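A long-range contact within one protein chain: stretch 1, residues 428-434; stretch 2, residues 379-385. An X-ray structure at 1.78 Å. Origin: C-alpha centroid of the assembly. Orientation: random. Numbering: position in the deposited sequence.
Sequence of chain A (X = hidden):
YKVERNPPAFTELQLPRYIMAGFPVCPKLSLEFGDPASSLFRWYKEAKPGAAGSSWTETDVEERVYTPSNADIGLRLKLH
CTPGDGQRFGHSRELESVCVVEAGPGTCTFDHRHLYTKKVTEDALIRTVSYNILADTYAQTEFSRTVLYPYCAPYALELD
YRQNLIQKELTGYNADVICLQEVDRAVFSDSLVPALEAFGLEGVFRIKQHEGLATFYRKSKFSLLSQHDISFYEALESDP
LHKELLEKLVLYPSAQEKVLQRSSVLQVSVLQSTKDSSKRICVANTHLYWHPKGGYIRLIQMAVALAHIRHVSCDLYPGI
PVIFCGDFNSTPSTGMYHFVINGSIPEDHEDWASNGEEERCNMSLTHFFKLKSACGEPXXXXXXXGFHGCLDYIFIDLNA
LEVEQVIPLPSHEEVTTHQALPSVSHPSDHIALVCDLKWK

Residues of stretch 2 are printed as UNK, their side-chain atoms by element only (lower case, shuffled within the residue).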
# COMPACT_ATOMS: atom_id res chain seq x y z
N SER A 428 9.17 -6.10 -4.47
CA SER A 428 9.54 -4.75 -4.02
C SER A 428 10.90 -4.83 -3.33
O SER A 428 11.36 -5.92 -3.05
CB SER A 428 8.47 -4.22 -3.06
OG SER A 428 8.90 -2.99 -2.49
N ASP A 429 11.53 -3.68 -3.03
CA ASP A 429 12.75 -3.71 -2.22
C ASP A 429 12.34 -3.66 -0.73
O ASP A 429 13.19 -3.83 0.14
CB ASP A 429 13.73 -2.59 -2.59
CG ASP A 429 13.20 -1.17 -2.60
OD1 ASP A 429 11.97 -0.98 -2.68
OD2 ASP A 429 14.02 -0.24 -2.69
N HIS A 430 11.04 -3.45 -0.45
CA HIS A 430 10.49 -3.50 0.90
C HIS A 430 9.67 -4.76 1.09
O HIS A 430 9.29 -5.41 0.12
CB HIS A 430 9.61 -2.27 1.19
CG HIS A 430 10.36 -0.98 1.33
ND1 HIS A 430 10.45 -0.33 2.56
CD2 HIS A 430 10.98 -0.24 0.39
CE1 HIS A 430 11.14 0.78 2.33
NE2 HIS A 430 11.48 0.88 1.04
N ILE A 431 9.36 -5.09 2.35
CA ILE A 431 8.54 -6.24 2.72
C ILE A 431 7.25 -5.71 3.33
O ILE A 431 7.31 -4.86 4.22
CB ILE A 431 9.33 -7.13 3.69
CG1 ILE A 431 10.66 -7.60 3.06
CG2 ILE A 431 8.47 -8.29 4.18
CD1 ILE A 431 11.64 -8.29 4.08
N ALA A 432 6.10 -6.22 2.87
CA ALA A 432 4.81 -5.81 3.40
C ALA A 432 4.68 -6.14 4.85
O ALA A 432 5.09 -7.24 5.29
CB ALA A 432 3.68 -6.51 2.63
N LEU A 433 4.14 -5.19 5.62
CA LEU A 433 3.78 -5.46 7.02
C LEU A 433 2.33 -5.82 7.06
O LEU A 433 1.53 -5.15 6.43
CB LEU A 433 4.02 -4.26 7.92
CG LEU A 433 5.44 -3.79 8.09
CD1 LEU A 433 5.44 -2.61 9.01
CD2 LEU A 433 6.34 -4.91 8.64
N VAL A 434 1.98 -6.91 7.74
CA VAL A 434 0.57 -7.35 7.83
C VAL A 434 0.30 -7.75 9.26
O VAL A 434 1.06 -8.55 9.83
CB VAL A 434 0.27 -8.53 6.86
CG1 VAL A 434 -1.24 -8.82 6.79
CG2 VAL A 434 0.84 -8.30 5.47
N UNK A 379 14.01 -7.31 12.07
CA UNK A 379 15.42 -7.14 11.71
C UNK A 379 15.52 -6.16 10.52
O UNK A 379 16.38 -5.29 10.50
c UNK A 379 16.04 -8.50 11.35
N UNK A 380 14.55 -6.23 9.58
CA UNK A 380 14.49 -5.28 8.46
C UNK A 380 13.14 -5.39 7.74
O UNK A 380 12.49 -6.43 7.79
c UNK A 380 15.65 -5.51 7.42
c UNK A 380 15.78 -6.95 7.00
c UNK A 380 15.99 -9.65 6.25
c UNK A 380 15.01 -8.85 5.68
c UNK A 380 14.92 -7.51 6.05
c UNK A 380 16.79 -7.76 7.52
c UNK A 380 16.90 -9.11 7.15
o UNK A 380 16.08 -10.97 5.88
N UNK A 381 12.75 -4.31 7.08
CA UNK A 381 11.56 -4.25 6.22
C UNK A 381 12.01 -3.82 4.82
O UNK A 381 11.20 -3.72 3.91
c UNK A 381 10.47 -3.32 6.80
c UNK A 381 10.04 -3.71 8.22
o UNK A 381 10.98 -1.99 6.82
N UNK A 382 13.29 -3.49 4.68
CA UNK A 382 13.91 -3.08 3.44
C UNK A 382 15.23 -3.82 3.33
O UNK A 382 16.00 -3.78 4.28
o UNK A 382 15.91 -0.46 2.38
c UNK A 382 14.09 -1.57 3.41
c UNK A 382 14.86 -1.04 2.22
n UNK A 382 14.32 -1.12 1.02
N UNK A 383 15.45 -4.58 2.23
CA UNK A 383 16.70 -5.38 2.16
C UNK A 383 17.25 -5.34 0.74
O UNK A 383 16.73 -6.01 -0.15
c UNK A 383 18.22 -7.70 4.15
c UNK A 383 19.39 -8.42 4.38
o UNK A 383 21.21 -9.72 3.52
c UNK A 383 19.50 -8.99 2.05
c UNK A 383 18.35 -8.24 1.82
c UNK A 383 16.41 -6.82 2.61
c UNK A 383 20.03 -9.05 3.32
c UNK A 383 17.67 -7.62 2.87
N UNK A 384 18.29 -4.54 0.54
CA UNK A 384 18.87 -4.35 -0.80
C UNK A 384 20.38 -4.58 -0.75
O UNK A 384 20.94 -4.79 0.33
c UNK A 384 18.95 -1.82 -0.44
c UNK A 384 18.51 -2.95 -1.38
c UNK A 384 17.02 -2.86 -1.66
N UNK A 385 21.03 -4.56 -1.90
CA UNK A 385 22.48 -4.67 -1.93
C UNK A 385 23.03 -3.40 -1.30
O UNK A 385 22.66 -2.30 -1.70
O HOH W 1 16.04 0.29 -0.94

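Position 379 has a single side-chain carbon. It lies out of reach of stretch 1. One carbon and nothing more makes it Ala-379.

Position 380 carries one carbon, then a ring of six carbons bearing one oxygen. CD1 of Ile-431 meets the edge of this ring, near its plane. A six-carbon ring with a hydroxyl is tyrosine, Tyr-380. Its CE1 lies 3.8 Å from CD1 of Ile-431, an apolar contact. The hydroxyl is hydrogen-bonded elsewhere in the structure.

Position 381 has one carbon that branches to one oxygen and one carbon. The branch carbon approaches the side chain of Leu-433. Elements alone identify threonine, since valine would have carbon on both branches. In Thr-381, CG2 is 3.9 Å from CD2 of Leu-433. The backbone O of Thr-381 accepts a hydrogen bond from N of Ile-431 at 2.8 Å. The same O lies 3.1 Å from CA of His-430, in a CA-H...O contact.

Position 382 has two carbons, the second carrying one oxygen and one nitrogen. CB lies over the face of the His-430 ring, 4.0 Å from the ring centroid. A planar end with one oxygen and one nitrogen is an amide, and the short chain makes it Asn-382. Its chi1 is t. ND2 gives a weak hydrogen bond to O of Asp-429 at 3.1 Å, with an angle of 126°. ND2 also donates to water 1 at 3.0 Å from its O, and that water donates to OD2 of Asp-429, 2.7 Å from the same O.

Position 383 has one carbon and a ring of six carbons bearing one oxygen. The end of this side chain leads away from stretch 1. It is a second tyrosine, Tyr-383. Its contribution is from the backbone: N donates to O of Asp-429 at 3.2 Å.

Position 384 has one carbon carrying two more carbons. The side chain is branched and wholly apolar, and its CA-to-CB bond points toward stretch 1. It is Val-384, and its CG1 lies 3.4 Å from CB of Asp-429.

Position 385 has no side-chain atoms. It is Gly-385, and it makes no contact with stretch 1.

The contact is built on a single beta bridge between His-430 and Asn-382, with CA atoms 4.3 Å apart. Two backbone hydrogen bonds hold it, from N of Ile-431 and from N of Tyr-383. Side chains extend it: Asn-382 packs over the His-430 ring and reaches Asp-429, while Ile-431 and Leu-433 meet Tyr-380 and Thr-381. Together the stretches bury 392 Å².

Stretch 2 379-385: AYTNYVG
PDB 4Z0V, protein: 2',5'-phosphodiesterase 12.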